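Local structure of reducing end xylose-releasing exo-oligoxylanase (Bacillus halodurans, 1WU4) at residues 8-14 / 275-279. The protein hydrolyses xylooligosaccharides of three or more units, releasing xylose from the reducing end with inversion of anomeric configuration. The protein carries 1 engineered substitution. Numbering follows the deposited sequence.
Sequences AFYTREY and AEWFG
Glu276 meets the N-terminal segment 8-14 twice, through its backbone carbonyl and through its carboxylate. Glu276 O accepts from Ala8 N at 2.8 Å, a nearly straight bond lying in the carbonyl plane. With CG anti to the backbone N (chi1 179°) and a bend at chi2, the side chain turns back along the loop, where Glu276 OE2 accepts from the backbone N of Arg15 and comes within 3.5 Å of Tyr14 CA. A water gives one hydrogen to OE2 and the other to Glu13 O, so the carboxylate is tied to the loop both directly and through solvent.

At Trp277 the carbonyl O takes up Phe9 N at 2.9 Å, in plane and on a lone pair. Two successive carbonyls at the end of helix 265-278 thus receive two successive amides from the start of helix 8-11, joining one helix terminus to the other. The CD1/NE1 side of the Trp277 indole meets the edge of the Tyr14 ring, with Tyr14 CE1 3.8 Å from Trp277 NE1 and the five-membered ring at 81° to the phenol. Both polar tips bind the C-terminal tail, Trp277 NE1 to Phe376 O and Tyr14 OH to Ile378 N.

Phe278 supplies a second apolar contact. Phe278 CE1 sits over one face of the Phe9 ring, toward the rim, 3.4 Å from Phe9 CG, and the two planes are inclined at 31°. Leu209 of helix 201-210 also touches Phe9. A second water links Phe278 O to Tyr10 OH.

Gly279, with positive phi, ends the helix. Two first-turn amides of a short N-terminal helix thus hydrogen-bond to two last-turn carbonyls of a helix in the (alpha/alpha)6 barrel of glycoside hydrolase family 8, away from Glu70 and Asp263, the probable proton donor and acceptor.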
loop_
_atom_site.group_PDB
_atom_site.type_symbol
_atom_site.label_atom_id
_atom_site.label_comp_id
_atom_site.label_asym_id
_atom_site.label_seq_id
_atom_site.Cartn_x
_atom_site.Cartn_y
_atom_site.Cartn_z
ATOM N N ALA A 8 11.224 -14.337 1.502
ATOM C CA ALA A 8 11.465 -14.199 2.933
ATOM C C ALA A 8 10.430 -14.955 3.761
ATOM O O ALA A 8 10.693 -15.327 4.903
ATOM C CB ALA A 8 11.466 -12.728 3.312
ATOM N N PHE A 9 9.247 -15.170 3.193
ATOM C CA PHE A 9 8.196 -15.905 3.890
ATOM C C PHE A 9 8.736 -17.277 4.291
ATOM O O PHE A 9 8.389 -17.816 5.343
ATOM C CB PHE A 9 6.986 -16.082 2.968
ATOM C CG PHE A 9 5.942 -17.029 3.498
ATOM C CD1 PHE A 9 4.989 -16.602 4.417
ATOM C CD2 PHE A 9 5.912 -18.354 3.069
ATOM C CE1 PHE A 9 4.018 -17.480 4.900
ATOM C CE2 PHE A 9 4.947 -19.240 3.546
ATOM C CZ PHE A 9 3.998 -18.801 4.463
ATOM N N TYR A 10 9.595 -17.828 3.438
ATOM C CA TYR A 10 10.184 -19.147 3.660
ATOM C C TYR A 10 11.514 -19.116 4.411
ATOM O O TYR A 10 11.709 -19.864 5.368
ATOM C CB TYR A 10 10.388 -19.844 2.313
ATOM C CG TYR A 10 9.127 -19.955 1.485
ATOM C CD1 TYR A 10 8.156 -20.910 1.783
ATOM C CD2 TYR A 10 8.895 -19.088 0.417
ATOM C CE1 TYR A 10 6.982 -21.000 1.033
ATOM C CE2 TYR A 10 7.727 -19.169 -0.336
ATOM C CZ TYR A 10 6.775 -20.125 -0.023
ATOM O OH TYR A 10 5.616 -20.204 -0.762
ATOM N N THR A 11 12.423 -18.251 3.976
ATOM C CA THR A 11 13.747 -18.145 4.590
ATOM C C THR A 11 13.773 -17.357 5.893
ATOM O O THR A 11 14.660 -17.549 6.725
ATOM C CB THR A 11 14.740 -17.469 3.640
ATOM O OG1 THR A 11 14.366 -16.096 3.470
ATOM C CG2 THR A 11 14.739 -18.155 2.286
ATOM N N ARG A 12 12.803 -16.464 6.056
ATOM C CA ARG A 12 12.712 -15.615 7.237
ATOM C C ARG A 12 13.880 -14.630 7.284
ATOM O O ARG A 12 14.192 -14.063 8.331
ATOM C CB ARG A 12 12.659 -16.463 8.516
ATOM C CG ARG A 12 11.492 -17.450 8.551
ATOM C CD ARG A 12 10.170 -16.768 8.201
ATOM N NE ARG A 12 9.042 -17.698 8.180
ATOM C CZ ARG A 12 8.432 -18.164 9.266
ATOM N NH1 ARG A 12 8.838 -17.788 10.471
ATOM N NH2 ARG A 12 7.415 -19.008 9.147
ATOM N N GLU A 13 14.523 -14.442 6.134
ATOM C CA GLU A 13 15.631 -13.502 5.994
ATOM C C GLU A 13 15.236 -12.494 4.917
ATOM O O GLU A 13 14.848 -12.872 3.809
ATOM C CB GLU A 13 16.919 -14.229 5.598
ATOM C CG GLU A 13 17.541 -15.028 6.733
ATOM C CD GLU A 13 18.904 -15.595 6.380
ATOM O OE1 GLU A 13 19.547 -16.193 7.270
ATOM O OE2 GLU A 13 19.333 -15.445 5.216
ATOM N N TYR A 14 15.329 -11.211 5.252
ATOM C CA TYR A 14 14.946 -10.147 4.333
ATOM C C TYR A 14 16.147 -9.476 3.696
ATOM O O TYR A 14 17.119 -9.139 4.368
ATOM C CB TYR A 14 14.091 -9.123 5.082
ATOM C CG TYR A 14 12.816 -9.733 5.610
ATOM C CD1 TYR A 14 11.625 -9.633 4.897
ATOM C CD2 TYR A 14 12.819 -10.483 6.786
ATOM C CE1 TYR A 14 10.468 -10.267 5.338
ATOM C CE2 TYR A 14 11.669 -11.123 7.234
ATOM C CZ TYR A 14 10.498 -11.012 6.503
ATOM O OH TYR A 14 9.363 -11.658 6.932
ATOM N N ALA A 275 7.725 -9.888 -4.485
ATOM C CA ALA A 275 8.891 -10.662 -4.903
ATOM C C ALA A 275 9.764 -10.991 -3.700
ATOM O O ALA A 275 10.254 -12.112 -3.566
ATOM C CB ALA A 275 9.699 -9.885 -5.934
ATOM N N GLU A 276 9.954 -10.015 -2.820
ATOM C CA GLU A 276 10.776 -10.224 -1.633
ATOM C C GLU A 276 10.151 -11.220 -0.666
ATOM O O GLU A 276 10.829 -12.114 -0.158
ATOM C CB GLU A 276 11.015 -8.897 -0.911
ATOM C CG GLU A 276 11.853 -9.010 0.363
ATOM C CD GLU A 276 13.155 -9.767 0.159
ATOM O OE1 GLU A 276 13.711 -9.714 -0.958
ATOM O OE2 GLU A 276 13.632 -10.401 1.123
ATOM N N TRP A 277 8.855 -11.067 -0.410
ATOM C CA TRP A 277 8.156 -11.950 0.514
ATOM C C TRP A 277 7.897 -13.361 -0.007
ATOM O O TRP A 277 8.171 -14.343 0.686
ATOM C CB TRP A 277 6.815 -11.336 0.921
ATOM C CG TRP A 277 6.903 -10.220 1.925
ATOM C CD1 TRP A 277 8.036 -9.631 2.419
ATOM C CD2 TRP A 277 5.799 -9.556 2.550
ATOM N NE1 TRP A 277 7.699 -8.639 3.316
ATOM C CE2 TRP A 277 6.334 -8.574 3.412
ATOM C CE3 TRP A 277 4.405 -9.697 2.465
ATOM C CZ2 TRP A 277 5.522 -7.733 4.185
ATOM C CZ3 TRP A 277 3.599 -8.859 3.236
ATOM C CH2 TRP A 277 4.162 -7.890 4.081
ATOM N N PHE A 278 7.374 -13.471 -1.222
ATOM C CA PHE A 278 7.043 -14.784 -1.755
ATOM C C PHE A 278 7.873 -15.320 -2.910
ATOM O O PHE A 278 7.554 -16.370 -3.469
ATOM C CB PHE A 278 5.552 -14.812 -2.083
ATOM C CG PHE A 278 4.688 -14.809 -0.859
ATOM C CD1 PHE A 278 4.479 -15.985 -0.143
ATOM C CD2 PHE A 278 4.162 -13.621 -0.363
ATOM C CE1 PHE A 278 3.767 -15.977 1.050
ATOM C CE2 PHE A 278 3.447 -13.602 0.832
ATOM C CZ PHE A 278 3.249 -14.780 1.541
ATOM N N GLY A 279 8.944 -14.615 -3.254
ATOM C CA GLY A 279 9.812 -15.081 -4.321
ATOM C C GLY A 279 9.730 -14.321 -5.625
ATOM O O GLY A 279 8.670 -13.834 -6.024
HETATM O O HOH W 1 5.680 -18.370 -2.809
HETATM O O HOH W 2 15.606 -12.215 0.802
#